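Local coordinates for protein ubiquitin-like-conjugating enzyme ATG10 (Saccharomyces cerevisiae, PDB 4EBR) that acts as an E2-like enzyme of autophagy that catalyses the conjugation of the ubiquitin-like protein ATG12 to ATG5, at residues A26-V31 with L40-I45; H64-L69 with L81-E86. One frame throughout, in Å; residues are numbered along the deposited sequence.

Interaction 1: residues A26-V31 with L40-I45; sequences ALCQDV and LLLRLI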
loop_
_atom_site.group_PDB
_atom_site.type_symbol
_atom_site.label_atom_id
_atom_site.label_comp_id
_atom_site.label_asym_id
_atom_site.label_seq_id
_atom_site.Cartn_x
_atom_site.Cartn_y
_atom_site.Cartn_z
ATOM N N ALA A 26 1.221 -28.860 -5.567
ATOM C CA ALA A 26 -0.040 -29.615 -5.561
ATOM C C ALA A 26 -1.261 -28.708 -5.535
ATOM O O ALA A 26 -2.229 -28.937 -6.269
ATOM C CB ALA A 26 -0.082 -30.579 -4.384
ATOM N N LEU A 27 -1.191 -27.677 -4.693
ATOM C CA LEU A 27 -2.286 -26.735 -4.475
ATOM C C LEU A 27 -2.628 -25.892 -5.696
ATOM O O LEU A 27 -3.651 -25.211 -5.711
ATOM C CB LEU A 27 -1.927 -25.772 -3.344
ATOM C CG LEU A 27 -2.248 -26.064 -1.882
ATOM C CD1 LEU A 27 -1.996 -24.799 -1.086
ATOM C CD2 LEU A 27 -3.686 -26.532 -1.687
ATOM N N CYS A 28 -1.768 -25.906 -6.706
ATOM C CA CYS A 28 -1.877 -24.922 -7.776
ATOM C C CYS A 28 -2.642 -25.402 -8.999
ATOM O O CYS A 28 -2.157 -26.250 -9.742
ATOM C CB CYS A 28 -0.491 -24.445 -8.198
ATOM S SG CYS A 28 -0.545 -23.035 -9.314
ATOM N N GLN A 29 -3.827 -24.834 -9.211
ATOM C CA GLN A 29 -4.613 -25.109 -10.405
ATOM C C GLN A 29 -3.926 -24.579 -11.655
ATOM O O GLN A 29 -3.691 -25.337 -12.591
ATOM C CB GLN A 29 -6.011 -24.499 -10.295
ATOM C CG GLN A 29 -7.083 -25.462 -9.817
ATOM C CD GLN A 29 -8.479 -24.857 -9.931
ATOM O OE1 GLN A 29 -8.636 -23.702 -10.345
ATOM N NE2 GLN A 29 -9.500 -25.635 -9.565
ATOM N N ASP A 30 -3.609 -23.284 -11.681
ATOM C CA ASP A 30 -2.956 -22.701 -12.858
ATOM C C ASP A 30 -2.046 -21.492 -12.596
ATOM O O ASP A 30 -2.202 -20.774 -11.610
ATOM C CB ASP A 30 -3.972 -22.398 -13.972
ATOM C CG ASP A 30 -5.004 -21.372 -13.565
ATOM O OD1 ASP A 30 -4.617 -20.204 -13.322
ATOM O OD2 ASP A 30 -6.206 -21.722 -13.507
ATOM N N VAL A 31 -1.100 -21.290 -13.508
ATOM C CA VAL A 31 -0.045 -20.290 -13.389
ATOM C C VAL A 31 -0.048 -19.444 -14.653
ATOM O O VAL A 31 -0.042 -19.984 -15.756
ATOM C CB VAL A 31 1.341 -20.976 -13.321
ATOM C CG1 VAL A 31 2.426 -19.961 -13.062
ATOM C CG2 VAL A 31 1.365 -22.070 -12.257
ATOM N N LEU A 40 2.680 -12.464 -11.878
ATOM C CA LEU A 40 2.371 -13.885 -11.969
ATOM C C LEU A 40 1.081 -14.186 -11.239
ATOM O O LEU A 40 0.925 -13.847 -10.071
ATOM C CB LEU A 40 3.518 -14.699 -11.363
ATOM C CG LEU A 40 3.474 -16.212 -11.499
ATOM C CD1 LEU A 40 3.360 -16.573 -12.956
ATOM C CD2 LEU A 40 4.719 -16.809 -10.904
ATOM N N LEU A 41 0.142 -14.805 -11.936
ATOM C CA LEU A 41 -1.124 -15.138 -11.315
ATOM C C LEU A 41 -1.155 -16.616 -10.930
ATOM O O LEU A 41 -0.913 -17.503 -11.758
ATOM C CB LEU A 41 -2.290 -14.819 -12.238
ATOM C CG LEU A 41 -3.598 -15.285 -11.602
ATOM C CD1 LEU A 41 -3.875 -14.520 -10.318
ATOM C CD2 LEU A 41 -4.762 -15.154 -12.578
ATOM N N LEU A 42 -1.442 -16.872 -9.665
ATOM C CA LEU A 42 -1.579 -18.228 -9.188
ATOM C C LEU A 42 -3.020 -18.468 -8.792
ATOM O O LEU A 42 -3.572 -17.768 -7.936
ATOM C CB LEU A 42 -0.649 -18.476 -7.995
ATOM C CG LEU A 42 0.832 -18.463 -8.380
ATOM C CD1 LEU A 42 1.736 -18.867 -7.229
ATOM C CD2 LEU A 42 1.059 -19.379 -9.560
ATOM N N ARG A 43 -3.646 -19.446 -9.427
ATOM C CA ARG A 43 -4.952 -19.881 -8.968
ATOM C C ARG A 43 -4.742 -21.164 -8.208
ATOM O O ARG A 43 -4.028 -22.052 -8.668
ATOM C CB ARG A 43 -5.925 -20.076 -10.129
ATOM C CG ARG A 43 -6.254 -18.790 -10.856
ATOM C CD ARG A 43 -7.520 -18.914 -11.674
ATOM N NE ARG A 43 -7.904 -17.637 -12.275
ATOM C CZ ARG A 43 -7.463 -17.194 -13.456
ATOM N NH1 ARG A 43 -6.608 -17.922 -14.185
ATOM N NH2 ARG A 43 -7.881 -16.016 -13.910
ATOM N N LEU A 44 -5.344 -21.255 -7.033
ATOM C CA LEU A 44 -5.133 -22.418 -6.191
ATOM C C LEU A 44 -6.315 -23.365 -6.200
ATOM O O LEU A 44 -7.455 -22.958 -6.388
ATOM C CB LEU A 44 -4.818 -22.005 -4.764
ATOM C CG LEU A 44 -3.511 -21.238 -4.607
ATOM C CD1 LEU A 44 -3.224 -21.030 -3.136
ATOM C CD2 LEU A 44 -2.357 -21.957 -5.290
ATOM N N ILE A 45 -6.017 -24.640 -5.967
ATOM C CA ILE A 45 -7.022 -25.695 -5.933
ATOM C C ILE A 45 -7.998 -25.498 -4.780
ATOM O O ILE A 45 -7.624 -25.036 -3.702
ATOM C CB ILE A 45 -6.373 -27.086 -5.810
ATOM C CG1 ILE A 45 -5.568 -27.188 -4.513
ATOM C CG2 ILE A 45 -5.489 -27.370 -7.015
ATOM C CD1 ILE A 45 -5.076 -28.586 -4.206
#

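Interaction 2: residues H64-L69 with L81-E86; sequences HIELYL and LLRIWE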
loop_
_atom_site.group_PDB
_atom_site.type_symbol
_atom_site.label_atom_id
_atom_site.label_comp_id
_atom_site.label_asym_id
_atom_site.label_seq_id
_atom_site.Cartn_x
_atom_site.Cartn_y
_atom_site.Cartn_z
ATOM N N HIS A 64 -11.710 -20.571 -3.307
ATOM C CA HIS A 64 -10.707 -20.558 -4.368
ATOM C C HIS A 64 -9.883 -19.319 -4.150
ATOM O O HIS A 64 -10.421 -18.219 -4.083
ATOM C CB HIS A 64 -11.342 -20.560 -5.749
ATOM C CG HIS A 64 -12.377 -21.622 -5.911
ATOM N ND1 HIS A 64 -13.623 -21.539 -5.322
ATOM C CD2 HIS A 64 -12.340 -22.815 -6.547
ATOM C CE1 HIS A 64 -14.317 -22.623 -5.611
ATOM N NE2 HIS A 64 -13.564 -23.413 -6.355
ATOM N N ILE A 65 -8.574 -19.506 -4.039
ATOM C CA ILE A 65 -7.673 -18.436 -3.661
ATOM C C ILE A 65 -6.923 -18.008 -4.896
ATOM O O ILE A 65 -6.507 -18.849 -5.697
ATOM C CB ILE A 65 -6.686 -18.920 -2.556
ATOM C CG1 ILE A 65 -7.463 -19.234 -1.282
ATOM C CG2 ILE A 65 -5.641 -17.886 -2.237
ATOM C CD1 ILE A 65 -6.619 -19.743 -0.154
ATOM N N GLU A 66 -6.767 -16.706 -5.070
ATOM C CA GLU A 66 -5.978 -16.225 -6.173
ATOM C C GLU A 66 -4.846 -15.363 -5.652
ATOM O O GLU A 66 -5.069 -14.485 -4.817
ATOM C CB GLU A 66 -6.856 -15.455 -7.162
ATOM C CG GLU A 66 -7.966 -16.316 -7.736
ATOM C CD GLU A 66 -8.767 -15.649 -8.857
ATOM O OE1 GLU A 66 -9.342 -16.392 -9.697
ATOM O OE2 GLU A 66 -8.838 -14.398 -8.898
ATOM N N LEU A 67 -3.631 -15.619 -6.132
ATOM C CA LEU A 67 -2.481 -14.815 -5.735
ATOM C C LEU A 67 -1.901 -14.112 -6.936
ATOM O O LEU A 67 -1.553 -14.767 -7.924
ATOM C CB LEU A 67 -1.384 -15.688 -5.145
ATOM C CG LEU A 67 -1.734 -16.632 -4.004
ATOM C CD1 LEU A 67 -0.438 -17.264 -3.524
ATOM C CD2 LEU A 67 -2.428 -15.897 -2.881
ATOM N N TYR A 68 -1.785 -12.788 -6.863
ATOM C CA TYR A 68 -1.095 -12.068 -7.918
ATOM C C TYR A 68 0.232 -11.534 -7.376
ATOM O O TYR A 68 0.251 -10.701 -6.467
ATOM C CB TYR A 68 -1.975 -10.948 -8.456
ATOM C CG TYR A 68 -1.537 -10.368 -9.787
ATOM C CD1 TYR A 68 -0.795 -11.112 -10.693
ATOM C CD2 TYR A 68 -1.869 -9.078 -10.137
ATOM C CE1 TYR A 68 -0.397 -10.572 -11.912
ATOM C CE2 TYR A 68 -1.482 -8.535 -11.350
ATOM C CZ TYR A 68 -0.748 -9.282 -12.229
ATOM O OH TYR A 68 -0.376 -8.722 -13.429
ATOM N N LEU A 69 1.339 -12.036 -7.917
ATOM C CA LEU A 69 2.676 -11.603 -7.504
ATOM C C LEU A 69 3.097 -10.480 -8.418
ATOM O O LEU A 69 3.235 -10.674 -9.621
ATOM C CB LEU A 69 3.685 -12.739 -7.643
ATOM C CG LEU A 69 3.614 -13.899 -6.654
ATOM C CD1 LEU A 69 2.394 -14.766 -6.883
ATOM C CD2 LEU A 69 4.878 -14.727 -6.763
ATOM N N LEU A 81 -0.617 -9.831 -4.001
ATOM C CA LEU A 81 -2.008 -9.407 -4.066
ATOM C C LEU A 81 -2.897 -10.626 -3.926
ATOM O O LEU A 81 -2.667 -11.687 -4.534
ATOM C CB LEU A 81 -2.290 -8.646 -5.364
ATOM C CG LEU A 81 -1.516 -7.328 -5.495
ATOM C CD1 LEU A 81 -2.124 -6.469 -6.568
ATOM C CD2 LEU A 81 -1.492 -6.567 -4.188
ATOM N N LEU A 82 -3.915 -10.490 -3.106
ATOM C CA LEU A 82 -4.656 -11.663 -2.709
ATOM C C LEU A 82 -6.170 -11.443 -2.777
ATOM O O LEU A 82 -6.691 -10.426 -2.306
ATOM C CB LEU A 82 -4.174 -12.071 -1.321
ATOM C CG LEU A 82 -5.004 -12.851 -0.325
ATOM C CD1 LEU A 82 -5.549 -14.094 -0.968
ATOM C CD2 LEU A 82 -4.078 -13.211 0.812
ATOM N N ARG A 83 -6.865 -12.387 -3.409
ATOM C CA ARG A 83 -8.314 -12.477 -3.243
ATOM C C ARG A 83 -8.844 -13.915 -3.197
ATOM O O ARG A 83 -8.134 -14.884 -3.521
ATOM C CB ARG A 83 -9.048 -11.649 -4.275
ATOM C CG ARG A 83 -8.896 -12.160 -5.640
ATOM C CD ARG A 83 -9.570 -11.229 -6.586
ATOM N NE ARG A 83 -9.611 -11.828 -7.905
ATOM C CZ ARG A 83 -10.440 -11.456 -8.862
ATOM N NH1 ARG A 83 -11.317 -10.466 -8.639
ATOM N NH2 ARG A 83 -10.381 -12.080 -10.030
ATOM N N ILE A 84 -10.074 -14.054 -2.715
ATOM C CA ILE A 84 -10.602 -15.374 -2.401
ATOM C C ILE A 84 -12.059 -15.505 -2.768
ATOM O O ILE A 84 -12.878 -14.697 -2.334
ATOM C CB ILE A 84 -10.461 -15.691 -0.898
ATOM C CG1 ILE A 84 -8.990 -15.806 -0.511
ATOM C CG2 ILE A 84 -11.206 -16.974 -0.567
ATOM C CD1 ILE A 84 -8.750 -16.090 0.971
ATOM N N TRP A 85 -12.381 -16.537 -3.541
ATOM C CA TRP A 85 -13.770 -16.863 -3.883
ATOM C C TRP A 85 -14.354 -17.812 -2.847
ATOM O O TRP A 85 -13.845 -18.912 -2.650
ATOM C CB TRP A 85 -13.837 -17.530 -5.253
ATOM C CG TRP A 85 -13.295 -16.690 -6.375
ATOM C CD1 TRP A 85 -12.108 -16.849 -7.008
ATOM C CD2 TRP A 85 -13.928 -15.569 -6.999
ATOM N NE1 TRP A 85 -11.954 -15.897 -7.988
ATOM C CE2 TRP A 85 -13.062 -15.101 -8.002
ATOM C CE3 TRP A 85 -15.143 -14.914 -6.805
ATOM C CZ2 TRP A 85 -13.367 -14.014 -8.802
ATOM C CZ3 TRP A 85 -15.447 -13.846 -7.606
ATOM C CH2 TRP A 85 -14.562 -13.398 -8.589
ATOM N N GLU A 86 -15.402 -17.392 -2.157
ATOM C CA GLU A 86 -16.029 -18.305 -1.221
ATOM C C GLU A 86 -17.413 -18.668 -1.681
ATOM O O GLU A 86 -18.141 -17.831 -2.195
ATOM C CB GLU A 86 -16.076 -17.739 0.198
ATOM C CG GLU A 86 -16.982 -16.550 0.423
ATOM C CD GLU A 86 -17.015 -16.148 1.898
ATOM O OE1 GLU A 86 -17.755 -16.793 2.691
ATOM O OE2 GLU A 86 -16.291 -15.192 2.269
#

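Interaction 1: residues A26-V31 with L40-I45
Ile45 and Leu27 cross at about a right angle where the two segments come together just past the end of strand 40-44. CG1 of Ile45 sits between its own backbone N and carbonyl carbon (chi1 61°). This turns the branch toward Leu27, so that Ile45 CG1 lies 3.5 Å from Leu27 CD2. Its tip, CD1, reaches on to Ala26, 3.5 Å from the Ala26 O. The other branch packs against Gln29, with Ile45 CG2 3.7 Å from Gln29 CG. Leu27 also touches Leu164 of helix 152-164. The backbone N of Ile45 donates to Leu27 O, although the modelled distance is doubtful.

Strands 28-33 and 40-44 form an antiparallel beta hairpin in the sheet of this E2-like domain. A classic beta bulge interrupts the pairing. Gln29 and Asp30 both face Arg43, and both of their backbone N atoms point to Arg43 O. The Gln29 bond is weak, and Asp30 N lies 3.3 Å from Arg43 O. The return bond, Arg43 N to Asp30 O, is 2.9 Å and nearly straight.

Arg43 is extended from CG to NE and runs across the Asp30 carboxylate. Its NH1 makes a salt bridge of 3.1 Å to Asp30 OD1, on the syn side but 31° out of the carboxylate plane. The two flat groups are turned 65° apart. Leu41 CD2 lies over the centre of one face of the Arg43 guanidinium. Arg43 NE has a second acidic partner, Glu66 OE1. Val31 and Leu42 point to the other face and lie side by side, with Val31 CG1 3.8 Å from Leu42 CD2. Tyr17 of helix 6-18 packs on Val31 there.

Interaction 2: residues H64-L69 with L81-E86
Ile65 and Ile84 lie side by side and point the same way, with their CG1 atoms 3.8 Å apart. They are a non-hydrogen-bonded pair. Ile65 also uses its other branch: Ile65 CG2 meets Leu82 CD1 at 4.0 Å. Leu82 CD1 reaches Leu67 CD2 at a similar distance, so one methyl bridges two side chains of the facing strand. Helix 152-164 packs on the Leu67 and Leu82 end of this face; Met99 touches Ile84. Ile160 of the helix touches Leu67, and its Trp163 touches Leu82.

Strands 63-72 and 77-90 form a long antiparallel beta hairpin in the sheet of the E2-like domain. The two short segments run at 163° to each other. The register is regular, with paired backbone bonds at His64-Trp85, Glu66-Arg83 and Tyr68-Leu81. In the last pair the CB atoms of Tyr68 and Leu81 meet on the opposite face of the sheet.

The polar edge lies on that face. Glu66 and Arg83 stand side by side, and Arg83 NE donates to Glu66 OE2 at 2.9 Å in a salt bridge. Arg83 NH2 adds a weak bond to the same oxygen. Arg83 is extended from CG to NE, which brings its guanidinium alongside the carboxylate. The other oxygen accepts a bond from the indole: Trp85 NE1 lies 3.2 Å from Glu66 OE1. The oxygen is in the ring plane, but the indole N-H comes from above the carboxylate, and the two planes are nearly perpendicular (89°). Trp85 CZ2 lies over one face of the Arg83 guanidinium, toward its rim. His64 CB packs against Trp85 CB at 4.0 Å.

How the interactions relate
Each interaction joins the two strands of a beta hairpin in one antiparallel sheet. Strands 40-44 and 63-72 are neighbours in it, so the two contacts lie edge to edge in the sheet, with a probable hydrogen bond from Leu42 N to Leu67 O. Interaction 2 lies deeper: its centre lies about 7 Å from the centre of the chain, against about 11 Å for the centre of interaction 1. Pairing is regular in the buried contact, while the partly buried one has a bulge and runs out into loop. Each pairs one arginine with one acid across its strands. The Arg43 link to Glu66 joins both pairs into one polar network on the same face. Helix 152-164 packs against apolar side chains of both.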